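Local coordinates for single-stranded-DNA-specific exonuclease RecJ (Thermus thermophilus, PDB 2ZXR), which degrades single-stranded DNA in the 5' to 3' direction with the help of divalent metal ions and has no detectable activity on single-stranded RNA, at residues A[346-351]-A[366-371]; A[329-334]-A[416-421]; A[539-544]-A[648-653]; A[461-466]-A[634-639]; A[38-43]-A[448-453]. All blocks are in the same frame, centred on the assembly; numbering follows the deposited sequence.

Interaction 1 (A[346-351]-A[366-371]); sequences IVASRI and KGTVRS
R370 of strand 366-370 lays its aliphatic chain against A348 and S349 of helix 341-355. Its CG is 3.7 Å from CB of A348. On the S349 side, OG comes 3.3 Å from the same CG of R370 and equally close to CD. A348 also reaches T368, with CB 4.1 Å from CG2 of the threonine. T368 and R370 both point toward the helix; V369 between them points away.

A bend about CB-CG (chi2 -61°) helps bring the R370 guanidinium back beside its own strand. There NH1 donates to O of V369 at 2.8 Å with an N-H...O angle of 150°. O of V369 lies in the guanidinium plane, but NH1 sits well above the carbonyl plane.

The R370 side chain is about 10 Å from that of D82, which binds manganese in the enzyme. The contact lies beside the metal site without being part of it.

In the DHHA1 domain, helix 341-355 is the connection of a beta-alpha-beta crossover between parallel strands 332-335 and 359-363. R370 packs on it from the next strand, antiparallel to 359-363. The helix and strand axes pass 7.8 Å apart. Helix 293-321 packs against V347 and I351.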
# COMPACT_ATOMS: atom_id res chain seq x y z
N ILE A 346 -15.17 6.73 -9.46
CA ILE A 346 -13.84 7.32 -9.31
C ILE A 346 -13.92 8.78 -8.80
O ILE A 346 -13.08 9.20 -8.02
CB ILE A 346 -13.03 7.26 -10.64
CG1 ILE A 346 -12.64 5.80 -10.94
CG2 ILE A 346 -11.72 8.13 -10.50
CD1 ILE A 346 -11.92 5.59 -12.26
N VAL A 347 -14.91 9.55 -9.24
CA VAL A 347 -15.06 10.92 -8.77
C VAL A 347 -15.30 10.89 -7.25
O VAL A 347 -14.77 11.71 -6.51
CB VAL A 347 -16.23 11.63 -9.47
CG1 VAL A 347 -16.45 13.02 -8.88
CG2 VAL A 347 -15.94 11.74 -10.95
N ALA A 348 -16.08 9.92 -6.78
CA ALA A 348 -16.33 9.81 -5.34
C ALA A 348 -15.03 9.50 -4.58
O ALA A 348 -14.77 10.09 -3.53
CB ALA A 348 -17.36 8.72 -5.07
N SER A 349 -14.21 8.57 -5.10
CA SER A 349 -12.96 8.23 -4.42
C SER A 349 -12.04 9.45 -4.41
O SER A 349 -11.36 9.75 -3.42
CB SER A 349 -12.25 7.07 -5.12
OG SER A 349 -12.99 5.86 -4.96
N ARG A 350 -12.01 10.16 -5.53
CA ARG A 350 -11.17 11.34 -5.59
C ARG A 350 -11.64 12.40 -4.59
O ARG A 350 -10.83 13.09 -3.99
CB ARG A 350 -11.12 11.88 -7.02
CG ARG A 350 -10.31 10.96 -7.95
CD ARG A 350 -10.21 11.54 -9.36
NE ARG A 350 -9.36 12.72 -9.40
CZ ARG A 350 -9.13 13.44 -10.50
NH1 ARG A 350 -9.71 13.11 -11.65
NH2 ARG A 350 -8.30 14.48 -10.44
N ILE A 351 -12.95 12.51 -4.38
CA ILE A 351 -13.43 13.49 -3.41
C ILE A 351 -13.09 13.03 -2.00
O ILE A 351 -12.67 13.82 -1.16
CB ILE A 351 -14.96 13.70 -3.51
CG1 ILE A 351 -15.27 14.38 -4.84
CG2 ILE A 351 -15.46 14.53 -2.30
CD1 ILE A 351 -16.76 14.62 -5.13
N LYS A 366 -28.94 6.70 -9.90
CA LYS A 366 -28.04 5.64 -9.46
C LYS A 366 -27.16 6.26 -8.40
O LYS A 366 -26.84 7.44 -8.47
CB LYS A 366 -27.20 5.12 -10.63
CG LYS A 366 -28.07 4.52 -11.75
CD LYS A 366 -29.08 3.53 -11.17
CE LYS A 366 -29.82 2.74 -12.26
NZ LYS A 366 -28.92 1.74 -12.95
N GLY A 367 -26.79 5.48 -7.41
CA GLY A 367 -25.96 6.04 -6.36
C GLY A 367 -24.69 5.26 -6.08
O GLY A 367 -24.65 4.03 -6.20
N THR A 368 -23.64 5.98 -5.70
CA THR A 368 -22.39 5.33 -5.40
C THR A 368 -21.89 5.86 -4.08
O THR A 368 -22.13 7.02 -3.76
CB THR A 368 -21.32 5.63 -6.46
OG1 THR A 368 -20.16 4.84 -6.19
CG2 THR A 368 -20.89 7.11 -6.40
N VAL A 369 -21.20 5.02 -3.33
CA VAL A 369 -20.64 5.42 -2.04
C VAL A 369 -19.18 4.95 -1.93
O VAL A 369 -18.86 3.84 -2.34
CB VAL A 369 -21.37 4.73 -0.85
CG1 VAL A 369 -20.79 5.27 0.46
CG2 VAL A 369 -22.89 4.97 -0.91
N ARG A 370 -18.32 5.81 -1.39
CA ARG A 370 -16.94 5.47 -1.09
C ARG A 370 -16.84 5.95 0.34
O ARG A 370 -17.24 7.07 0.66
CB ARG A 370 -15.92 6.22 -1.98
CG ARG A 370 -15.90 5.72 -3.45
CD ARG A 370 -15.50 4.24 -3.56
NE ARG A 370 -15.59 3.73 -4.94
CZ ARG A 370 -16.72 3.34 -5.54
NH1 ARG A 370 -17.90 3.37 -4.90
NH2 ARG A 370 -16.68 2.94 -6.81
N SER A 371 -16.31 5.11 1.21
CA SER A 371 -16.18 5.48 2.59
C SER A 371 -14.83 5.02 3.14
O SER A 371 -14.04 4.38 2.44
CB SER A 371 -17.31 4.87 3.42
OG SER A 371 -17.35 5.42 4.74

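Interaction 2 (A[329-334]-A[416-421]); sequences AKAIVL and AYAARF
This is a small, mainly apolar contact between the lead-in to edge strand 332-335 and the C-terminal part of helix 407-419, within the DHHA1 domain. K330 and A331 meet A418 and A419. No hydrogen bond joins the two segments.

A418 is the centre of the contact. Its CB is 3.4 Å from the backbone O of K330 and 3.7 Å from CB of the same lysine. The methyl of A331 adds a second apolar touch, CB to CB of A418 at 3.9 Å. The small side chain of A418 lets the backbones come close: CA of K330 is 5.5 Å from CA of A418.

K330 then runs on alongside A419. Its CG lies 3.8 Å from CA of A419. The lysine chain turns at its second torsion (chi2 48°), and its end leads away from the helix. NZ makes a weak, long ion pair with D423, just beyond the helix segment. The lysine therefore touches the helix by its first carbons and keeps its charge at the margin.

V333, two residues on from A331, packs on F407, F410, K411 and V414 of the same helix. A418 also touches I375, and Y417 packs on helix 377-383. Helix 407-419 thus lies along one face of the mixed five-stranded sheet, an alpha/beta layering consistent with the DHHA1 fold of this DHH-family nuclease.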
# COMPACT_ATOMS: atom_id res chain seq x y z
N ALA A 329 -18.12 18.63 6.97
CA ALA A 329 -19.34 17.82 7.04
C ALA A 329 -18.93 16.39 7.35
O ALA A 329 -17.88 15.93 6.92
CB ALA A 329 -20.08 17.87 5.71
N LYS A 330 -19.75 15.69 8.12
CA LYS A 330 -19.43 14.32 8.48
C LYS A 330 -19.58 13.40 7.27
O LYS A 330 -19.04 12.30 7.25
CB LYS A 330 -20.33 13.85 9.63
CG LYS A 330 -19.75 14.07 11.04
CD LYS A 330 -19.18 15.47 11.26
CE LYS A 330 -18.59 15.61 12.68
NZ LYS A 330 -17.47 16.60 12.71
N ALA A 331 -20.31 13.87 6.26
CA ALA A 331 -20.52 13.09 5.05
C ALA A 331 -20.79 14.05 3.91
O ALA A 331 -21.50 15.03 4.08
CB ALA A 331 -21.68 12.13 5.22
N ILE A 332 -20.19 13.78 2.75
CA ILE A 332 -20.39 14.60 1.57
C ILE A 332 -21.44 13.86 0.73
O ILE A 332 -21.27 12.69 0.37
CB ILE A 332 -19.06 14.80 0.85
CG1 ILE A 332 -18.12 15.54 1.80
CG2 ILE A 332 -19.24 15.61 -0.42
CD1 ILE A 332 -16.75 15.82 1.21
N VAL A 333 -22.55 14.55 0.45
CA VAL A 333 -23.65 13.95 -0.28
C VAL A 333 -24.04 14.89 -1.38
O VAL A 333 -24.57 15.97 -1.14
CB VAL A 333 -24.85 13.66 0.68
CG1 VAL A 333 -25.89 12.76 -0.00
CG2 VAL A 333 -24.34 12.99 1.94
N LEU A 334 -23.77 14.49 -2.61
CA LEU A 334 -24.06 15.35 -3.74
C LEU A 334 -24.90 14.67 -4.80
O LEU A 334 -24.85 13.46 -4.98
CB LEU A 334 -22.73 15.85 -4.33
CG LEU A 334 -21.80 16.39 -3.23
CD1 LEU A 334 -20.37 16.56 -3.77
CD2 LEU A 334 -22.36 17.72 -2.72
N ALA A 416 -26.56 12.12 9.37
CA ALA A 416 -26.82 11.80 10.77
C ALA A 416 -26.16 10.50 11.14
O ALA A 416 -25.69 10.33 12.25
CB ALA A 416 -28.34 11.71 11.04
N TYR A 417 -26.14 9.56 10.20
CA TYR A 417 -25.48 8.30 10.46
C TYR A 417 -23.99 8.57 10.72
O TYR A 417 -23.42 8.09 11.71
CB TYR A 417 -25.63 7.36 9.27
CG TYR A 417 -24.90 6.06 9.47
CD1 TYR A 417 -25.37 5.11 10.38
CD2 TYR A 417 -23.70 5.81 8.81
CE1 TYR A 417 -24.65 3.95 10.64
CE2 TYR A 417 -22.96 4.65 9.06
CZ TYR A 417 -23.44 3.74 9.98
OH TYR A 417 -22.68 2.63 10.29
N ALA A 418 -23.37 9.37 9.85
CA ALA A 418 -21.94 9.69 9.97
C ALA A 418 -21.62 10.47 11.24
O ALA A 418 -20.52 10.33 11.80
CB ALA A 418 -21.46 10.48 8.74
N ALA A 419 -22.57 11.29 11.69
CA ALA A 419 -22.41 12.09 12.89
C ALA A 419 -22.26 11.22 14.14
O ALA A 419 -21.74 11.67 15.14
CB ALA A 419 -23.59 13.05 13.05
N ARG A 420 -22.72 9.98 14.08
CA ARG A 420 -22.63 9.06 15.20
C ARG A 420 -21.21 8.52 15.40
O ARG A 420 -20.93 7.85 16.40
CB ARG A 420 -23.60 7.89 15.00
CG ARG A 420 -25.06 8.28 15.17
CD ARG A 420 -26.03 7.31 14.49
NE ARG A 420 -25.67 5.91 14.68
CZ ARG A 420 -26.39 4.88 14.23
NH1 ARG A 420 -27.51 5.10 13.56
NH2 ARG A 420 -25.97 3.63 14.42
N PHE A 421 -20.31 8.83 14.47
CA PHE A 421 -18.96 8.33 14.59
C PHE A 421 -17.88 9.38 14.66
O PHE A 421 -18.09 10.54 14.28
CB PHE A 421 -18.64 7.38 13.43
CG PHE A 421 -19.61 6.25 13.29
CD1 PHE A 421 -20.87 6.47 12.77
CD2 PHE A 421 -19.26 4.97 13.68
CE1 PHE A 421 -21.79 5.43 12.64
CE2 PHE A 421 -20.17 3.92 13.56
CZ PHE A 421 -21.44 4.15 13.04

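Interaction 3 (A[539-544]-A[648-653]); sequences PFAYPL and EALLAY
F540 and A541 pack on L650 and L651 where the parallel sheet of the RecJ C-terminal domain meets helix 643-655. Strand 541-543 is an outermost strand of that five-stranded sheet, and the contact joins it to the last helix of the chain.

The aromatic-aliphatic contacts come first. F540 pushes the far end of its ring between two leucines. CZ lies 3.8 Å from CD2 of L650, and CE2 lies 3.7 Å from CD2 of L651. Both methyls approach the ring obliquely. The ring and the L650 side chain cross at about a right angle. CG of F540 sits between the backbone N and the carbonyl carbon (chi1 71°), and this sends the ring out toward the helix. L651 starts off to one side of the strand, but its CD2 branch comes back to the ring.

The purely aliphatic contact is smaller. It joins the buried A541 and L650, whose CD2 therefore serves both residues of the strand segment.

Polar bonds lie around the contact. The backbone N atoms of F540 and A541 both donate to OG of S647, the residue just before the helix segment. This ties the start of the strand to the same helix. Backbone hydrogen bonds link F540 and Y542 to V601 of the adjacent strand 601-603. The alanine-leucine touch is the longest of the three apolar pairs, with A541 CB 4.1 Å from L650 CD2.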
# COMPACT_ATOMS: atom_id res chain seq x y z
N PRO A 539 7.19 4.35 27.66
CA PRO A 539 8.42 5.06 28.04
C PRO A 539 8.94 4.85 29.45
O PRO A 539 8.17 4.62 30.37
CB PRO A 539 8.07 6.52 27.76
CG PRO A 539 6.61 6.59 28.05
CD PRO A 539 6.03 5.27 27.58
N PHE A 540 10.27 4.88 29.60
CA PHE A 540 10.92 4.75 30.90
C PHE A 540 12.12 5.71 30.92
O PHE A 540 12.57 6.14 31.99
CB PHE A 540 11.36 3.29 31.18
CG PHE A 540 12.53 2.82 30.35
CD1 PHE A 540 13.84 3.12 30.73
CD2 PHE A 540 12.32 2.13 29.15
CE1 PHE A 540 14.93 2.74 29.92
CE2 PHE A 540 13.39 1.74 28.34
CZ PHE A 540 14.70 2.05 28.72
N ALA A 541 12.60 6.09 29.74
CA ALA A 541 13.72 7.02 29.64
C ALA A 541 13.24 8.30 28.93
O ALA A 541 12.72 8.25 27.80
CB ALA A 541 14.87 6.37 28.89
N TYR A 542 13.42 9.43 29.61
CA TYR A 542 12.98 10.73 29.13
C TYR A 542 14.09 11.69 28.80
O TYR A 542 14.77 12.19 29.70
CB TYR A 542 12.07 11.37 30.18
CG TYR A 542 10.82 10.56 30.41
CD1 TYR A 542 10.87 9.32 31.05
CD2 TYR A 542 9.58 11.01 29.94
CE1 TYR A 542 9.71 8.56 31.23
CE2 TYR A 542 8.42 10.25 30.10
CZ TYR A 542 8.50 9.04 30.74
OH TYR A 542 7.35 8.30 30.88
N PRO A 543 14.29 11.96 27.50
CA PRO A 543 15.35 12.87 27.04
C PRO A 543 15.23 14.23 27.67
O PRO A 543 14.14 14.81 27.74
CB PRO A 543 15.13 12.94 25.52
CG PRO A 543 14.58 11.60 25.19
CD PRO A 543 13.61 11.32 26.35
N LEU A 544 16.38 14.75 28.11
CA LEU A 544 16.49 16.07 28.71
C LEU A 544 17.74 16.68 28.09
O LEU A 544 18.77 16.01 27.97
CB LEU A 544 16.67 15.95 30.22
CG LEU A 544 16.79 17.22 31.06
CD1 LEU A 544 15.45 17.93 31.14
CD2 LEU A 544 17.25 16.84 32.47
N GLU A 648 12.50 2.92 23.32
CA GLU A 648 12.53 1.73 22.49
C GLU A 648 13.92 1.53 21.93
O GLU A 648 14.46 0.41 21.93
CB GLU A 648 11.52 1.85 21.34
CG GLU A 648 11.59 0.69 20.38
CD GLU A 648 10.62 0.84 19.23
OE1 GLU A 648 10.54 1.94 18.63
OE2 GLU A 648 9.94 -0.16 18.92
N ALA A 649 14.48 2.63 21.44
CA ALA A 649 15.80 2.62 20.84
C ALA A 649 16.86 2.22 21.85
O ALA A 649 17.87 1.58 21.50
CB ALA A 649 16.11 4.00 20.29
N LEU A 650 16.65 2.61 23.10
CA LEU A 650 17.61 2.29 24.15
C LEU A 650 17.61 0.78 24.37
O LEU A 650 18.67 0.18 24.54
CB LEU A 650 17.28 3.05 25.44
CG LEU A 650 18.22 2.80 26.62
CD1 LEU A 650 19.68 2.93 26.19
CD2 LEU A 650 17.91 3.80 27.72
N LEU A 651 16.43 0.16 24.37
CA LEU A 651 16.37 -1.29 24.54
C LEU A 651 17.15 -1.99 23.41
O LEU A 651 17.90 -2.94 23.65
CB LEU A 651 14.93 -1.78 24.52
CG LEU A 651 14.02 -1.23 25.63
CD1 LEU A 651 12.68 -1.98 25.55
CD2 LEU A 651 14.66 -1.45 27.01
N ALA A 652 17.00 -1.51 22.18
CA ALA A 652 17.71 -2.14 21.07
C ALA A 652 19.20 -1.90 21.28
O ALA A 652 20.04 -2.77 20.99
CB ALA A 652 17.25 -1.56 19.71
N TYR A 653 19.52 -0.72 21.80
CA TYR A 653 20.91 -0.33 22.07
C TYR A 653 21.57 -1.30 23.06
O TYR A 653 22.71 -1.71 22.83
CB TYR A 653 20.97 1.09 22.63
CG TYR A 653 22.37 1.55 22.99
CD1 TYR A 653 23.28 1.92 22.01
CD2 TYR A 653 22.79 1.59 24.32
CE1 TYR A 653 24.58 2.31 22.34
CE2 TYR A 653 24.09 1.99 24.66
CZ TYR A 653 24.97 2.34 23.66
OH TYR A 653 26.27 2.71 23.97

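Interaction 4 (A[461-466]-A[634-639]); sequences LFLLFG and LLFAYE
F636 of helix 624-639 projects its ring between L463 and F465 of strand 462-466. The contact joins the OB domain to the C-terminal domain.

The aromatic pair is T-shaped. The edge of F636 meets the face of F465, with ring centroids 5.6 Å apart and planes at 76°. CE1 of F636 is the atom at the front. It lies 3.8 Å from CG of F465 and 3.9 Å from CB of the same residue. The edge thus strikes the base of the F465 ring, where it joins the side chain. CG of F465 lies near the plane of the F636 ring, at its edge.

The aliphatic contact is made by L463. Its CD2 branch is 3.8 Å from CZ of F636 and 4.1 Å from CE2. The methyl approaches obliquely, and the two side chains cross at about a right angle. L463 and F465 both point toward the helix, being two residues apart on the same face of the strand. The first torsion of F636 places CG opposite the backbone N (chi1 173°) and extends the ring toward the strand.

A cation-pi contact lies beside these. R640, just beyond the helix segment, meets the F465 ring. No hydrogen bond links the two segments.

Strand 462-466 is paired with strands 426-433 and 503-514 in the mixed sheet of the OB domain. L433 of the first of these touches both L463 and F636. Behind the helix, L634 and A637 pack against helix 643-655.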
# COMPACT_ATOMS: atom_id res chain seq x y z
N LEU A 461 7.95 3.91 3.25
CA LEU A 461 8.24 5.33 3.37
C LEU A 461 9.25 5.57 4.49
O LEU A 461 9.12 5.00 5.59
CB LEU A 461 6.98 6.13 3.68
CG LEU A 461 5.88 6.12 2.63
CD1 LEU A 461 4.60 6.64 3.28
CD2 LEU A 461 6.31 6.97 1.42
N PHE A 462 10.25 6.41 4.22
CA PHE A 462 11.25 6.73 5.23
C PHE A 462 10.98 8.12 5.79
O PHE A 462 10.34 8.97 5.15
CB PHE A 462 12.69 6.71 4.66
CG PHE A 462 13.20 5.34 4.32
CD1 PHE A 462 12.98 4.80 3.05
CD2 PHE A 462 13.86 4.58 5.26
CE1 PHE A 462 13.41 3.50 2.74
CE2 PHE A 462 14.29 3.29 4.97
CZ PHE A 462 14.07 2.75 3.70
N LEU A 463 11.50 8.37 6.98
CA LEU A 463 11.31 9.66 7.59
C LEU A 463 12.62 10.41 7.44
O LEU A 463 13.68 9.84 7.68
CB LEU A 463 10.96 9.48 9.06
CG LEU A 463 10.87 10.73 9.94
CD1 LEU A 463 9.62 11.55 9.56
CD2 LEU A 463 10.80 10.29 11.41
N LEU A 464 12.54 11.66 7.01
CA LEU A 464 13.69 12.53 6.90
C LEU A 464 13.30 13.70 7.80
O LEU A 464 12.10 13.96 8.00
CB LEU A 464 13.93 13.03 5.48
CG LEU A 464 14.47 12.01 4.48
CD1 LEU A 464 13.38 10.97 4.20
CD2 LEU A 464 14.89 12.71 3.19
N PHE A 465 14.30 14.39 8.33
CA PHE A 465 14.04 15.48 9.26
C PHE A 465 15.14 16.52 9.20
O PHE A 465 16.31 16.18 9.02
CB PHE A 465 13.95 14.92 10.68
CG PHE A 465 13.50 15.92 11.71
CD1 PHE A 465 14.41 16.79 12.31
CD2 PHE A 465 12.16 16.02 12.06
CE1 PHE A 465 13.98 17.76 13.25
CE2 PHE A 465 11.72 16.98 13.01
CZ PHE A 465 12.64 17.85 13.59
N GLY A 466 14.77 17.79 9.35
CA GLY A 466 15.77 18.83 9.34
C GLY A 466 15.37 20.19 8.82
O GLY A 466 14.19 20.50 8.62
N LEU A 634 18.50 6.67 18.30
CA LEU A 634 18.74 7.25 19.63
C LEU A 634 18.89 8.75 19.55
O LEU A 634 18.23 9.49 20.28
CB LEU A 634 19.99 6.65 20.28
CG LEU A 634 19.86 5.34 21.05
CD1 LEU A 634 21.24 4.89 21.56
CD2 LEU A 634 18.91 5.53 22.23
N LEU A 635 19.79 9.20 18.68
CA LEU A 635 20.03 10.62 18.50
C LEU A 635 18.79 11.34 18.05
O LEU A 635 18.52 12.45 18.52
CB LEU A 635 21.13 10.88 17.45
CG LEU A 635 22.59 10.81 17.87
CD1 LEU A 635 22.87 11.83 18.99
CD2 LEU A 635 22.89 9.43 18.34
N PHE A 636 18.04 10.74 17.12
CA PHE A 636 16.82 11.39 16.62
C PHE A 636 15.80 11.53 17.73
O PHE A 636 15.27 12.62 17.93
CB PHE A 636 16.19 10.59 15.46
CG PHE A 636 14.84 11.12 15.03
CD1 PHE A 636 14.74 12.28 14.25
CD2 PHE A 636 13.66 10.50 15.47
CE1 PHE A 636 13.48 12.82 13.92
CE2 PHE A 636 12.41 11.03 15.15
CZ PHE A 636 12.31 12.19 14.37
N ALA A 637 15.51 10.44 18.45
CA ALA A 637 14.54 10.49 19.54
C ALA A 637 15.01 11.40 20.66
O ALA A 637 14.19 12.03 21.34
CB ALA A 637 14.24 9.08 20.09
N TYR A 638 16.32 11.46 20.87
CA TYR A 638 16.86 12.34 21.92
C TYR A 638 16.57 13.79 21.56
O TYR A 638 15.93 14.51 22.33
CB TYR A 638 18.37 12.13 22.09
CG TYR A 638 18.98 13.03 23.14
CD1 TYR A 638 19.81 14.09 22.77
CD2 TYR A 638 18.73 12.82 24.50
CE1 TYR A 638 20.39 14.92 23.73
CE2 TYR A 638 19.30 13.64 25.47
CZ TYR A 638 20.13 14.70 25.08
OH TYR A 638 20.72 15.51 26.04
N GLU A 639 17.01 14.22 20.37
CA GLU A 639 16.78 15.58 19.90
C GLU A 639 15.29 15.97 19.86
O GLU A 639 14.92 17.10 20.16
CB GLU A 639 17.40 15.78 18.50
CG GLU A 639 18.92 15.47 18.44
CD GLU A 639 19.57 15.64 17.04
OE1 GLU A 639 20.77 15.30 16.91
OE2 GLU A 639 18.88 16.13 16.10

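Interaction 5 (A[38-43]-A[448-453]); sequences RGFRRK and ALLEPY
OD2 of D45 accepts hydrogen bonds from the backbone N of both R41 and R42, and so holds the loop whose R38 and F40 meet L450. The guanidinium of R38 reaches L450 and Y453 through NH1, while its NH2 makes a weak hydrogen bond to the backbone O of P458. NH1 lies 4.0 Å from CD2 of L450 and 4.1 Å from CD1, so it faces the leucine fork. It is also 4.3 Å from CE1 of Y453. Here the two flat groups meet at their edges, each partner atom lying near the plane of the other group. No hydrogen bond crosses between the two segments. The R38 chain kinks early (chi2 -89°), and it crosses the L450 side chain at about a right angle.

The contact joins the loop after helix 29-37 to the loop after helix 440-447 in the OB domain. The turn that brings R38 and F40 to the same leucine is a Schellman motif at the end of helix 29-37. G39 has positive phi (80°) and leaves the helix there. These backbone angles by themselves call for glycine.

L450 carries the other half of the contact. Its CB points to one side, but the branch end comes nearer to segment 38-43. CD2 touches CG of R38 at 4.1 Å and CE1 of F40 at the same distance. This one methyl is therefore shared by the arginine and the phenylalanine. F40 meets it obliquely. CB of R38 lies in plane at the edge of the F40 ring. L450 also packs on A34 and Y35 of helix 29-37.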
# COMPACT_ATOMS: atom_id res chain seq x y z
N ARG A 38 6.33 -7.27 6.94
CA ARG A 38 5.48 -7.82 5.90
C ARG A 38 5.42 -9.32 6.01
O ARG A 38 4.84 -9.98 5.16
CB ARG A 38 6.01 -7.47 4.50
CG ARG A 38 6.48 -6.04 4.29
CD ARG A 38 5.36 -5.13 3.84
NE ARG A 38 5.73 -3.72 3.91
CZ ARG A 38 6.05 -2.96 2.87
NH1 ARG A 38 6.07 -3.47 1.65
NH2 ARG A 38 6.32 -1.67 3.06
N GLY A 39 6.05 -9.86 7.04
CA GLY A 39 6.05 -11.30 7.24
C GLY A 39 7.03 -12.10 6.40
O GLY A 39 6.91 -13.32 6.34
N PHE A 40 7.98 -11.45 5.73
CA PHE A 40 8.96 -12.19 4.93
C PHE A 40 10.11 -12.62 5.85
O PHE A 40 10.86 -11.78 6.33
CB PHE A 40 9.50 -11.32 3.79
CG PHE A 40 8.46 -10.95 2.76
CD1 PHE A 40 7.66 -9.83 2.93
CD2 PHE A 40 8.26 -11.74 1.63
CE1 PHE A 40 6.68 -9.50 1.99
CE2 PHE A 40 7.29 -11.42 0.69
CZ PHE A 40 6.50 -10.29 0.87
N ARG A 41 10.23 -13.92 6.08
CA ARG A 41 11.27 -14.44 6.96
C ARG A 41 12.37 -15.25 6.27
O ARG A 41 13.54 -15.08 6.59
CB ARG A 41 10.63 -15.29 8.07
CG ARG A 41 9.55 -14.55 8.86
CD ARG A 41 9.99 -13.14 9.26
NE ARG A 41 8.91 -12.36 9.86
CZ ARG A 41 8.48 -12.51 11.11
NH1 ARG A 41 7.49 -11.76 11.57
NH2 ARG A 41 9.05 -13.42 11.90
N ARG A 42 11.99 -16.13 5.35
CA ARG A 42 12.96 -16.97 4.63
C ARG A 42 12.98 -16.56 3.16
O ARG A 42 12.07 -15.86 2.71
CB ARG A 42 12.57 -18.44 4.75
CG ARG A 42 12.23 -18.87 6.16
CD ARG A 42 11.91 -20.34 6.24
NE ARG A 42 10.78 -20.71 5.39
CZ ARG A 42 9.53 -20.28 5.57
NH1 ARG A 42 9.23 -19.46 6.58
NH2 ARG A 42 8.57 -20.69 4.75
N LYS A 43 14.00 -16.99 2.42
CA LYS A 43 14.09 -16.65 1.00
C LYS A 43 12.86 -17.06 0.19
O LYS A 43 12.47 -16.37 -0.75
CB LYS A 43 15.33 -17.28 0.36
CG LYS A 43 16.63 -16.55 0.61
CD LYS A 43 17.73 -17.08 -0.31
CE LYS A 43 19.10 -16.49 0.03
NZ LYS A 43 19.11 -15.02 -0.09
N ALA A 448 14.36 -3.73 -3.29
CA ALA A 448 13.90 -4.19 -4.58
C ALA A 448 13.15 -5.51 -4.53
O ALA A 448 12.16 -5.69 -5.22
CB ALA A 448 15.08 -4.32 -5.55
N LEU A 449 13.64 -6.43 -3.70
CA LEU A 449 13.03 -7.74 -3.58
C LEU A 449 11.59 -7.74 -3.08
O LEU A 449 10.89 -8.73 -3.23
CB LEU A 449 13.88 -8.63 -2.66
CG LEU A 449 15.13 -9.20 -3.34
CD1 LEU A 449 14.69 -10.03 -4.55
CD2 LEU A 449 16.07 -8.06 -3.79
N LEU A 450 11.16 -6.63 -2.48
CA LEU A 450 9.81 -6.49 -1.96
C LEU A 450 8.76 -6.46 -3.06
O LEU A 450 7.58 -6.69 -2.81
CB LEU A 450 9.69 -5.20 -1.14
CG LEU A 450 10.02 -5.32 0.34
CD1 LEU A 450 10.06 -3.93 0.99
CD2 LEU A 450 8.97 -6.22 1.01
N GLU A 451 9.19 -6.13 -4.26
CA GLU A 451 8.27 -6.05 -5.37
C GLU A 451 7.76 -7.43 -5.74
O GLU A 451 8.44 -8.44 -5.53
CB GLU A 451 8.97 -5.42 -6.54
CG GLU A 451 9.49 -4.06 -6.21
CD GLU A 451 9.87 -3.31 -7.45
OE1 GLU A 451 9.00 -2.61 -8.02
OE2 GLU A 451 11.05 -3.43 -7.86
N PRO A 452 6.56 -7.49 -6.35
CA PRO A 452 5.71 -6.34 -6.69
C PRO A 452 4.95 -5.64 -5.55
O PRO A 452 4.32 -6.30 -4.71
CB PRO A 452 4.75 -6.93 -7.71
CG PRO A 452 4.53 -8.33 -7.14
CD PRO A 452 5.94 -8.76 -6.75
N TYR A 453 5.04 -4.31 -5.53
CA TYR A 453 4.32 -3.48 -4.56
C TYR A 453 2.86 -3.39 -5.00
O TYR A 453 2.55 -3.38 -6.20
CB TYR A 453 4.87 -2.03 -4.52
CG TYR A 453 6.25 -1.91 -3.91
CD1 TYR A 453 6.52 -2.47 -2.67
CD2 TYR A 453 7.28 -1.27 -4.60
CE1 TYR A 453 7.78 -2.39 -2.12
CE2 TYR A 453 8.55 -1.18 -4.05
CZ TYR A 453 8.79 -1.75 -2.80
OH TYR A 453 10.01 -1.62 -2.19

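Interactions 1 and 2 belong to the DHHA1 domain and reach the same mixed sheet. Their centres are about 14 Å apart, and I351 touches I332. Along the chain, interaction 1 falls between the two segments of interaction 2. Interactions 3 and 4, also with centres about 14 Å apart, lie on the successive, touching helices 643-655 (interaction 3) and 624-639 (interaction 4). Their segments alternate along the chain. Interaction 5 spans both DHHA1 contacts in sequence. Interactions 1 and 3, with centres about 45 Å apart, lie on opposite sides of the chain's centre. Interactions 1 to 3 lie within domains, while 4 joins the OB and C-terminal domains and 5 joins the N-terminal part to the OB domain.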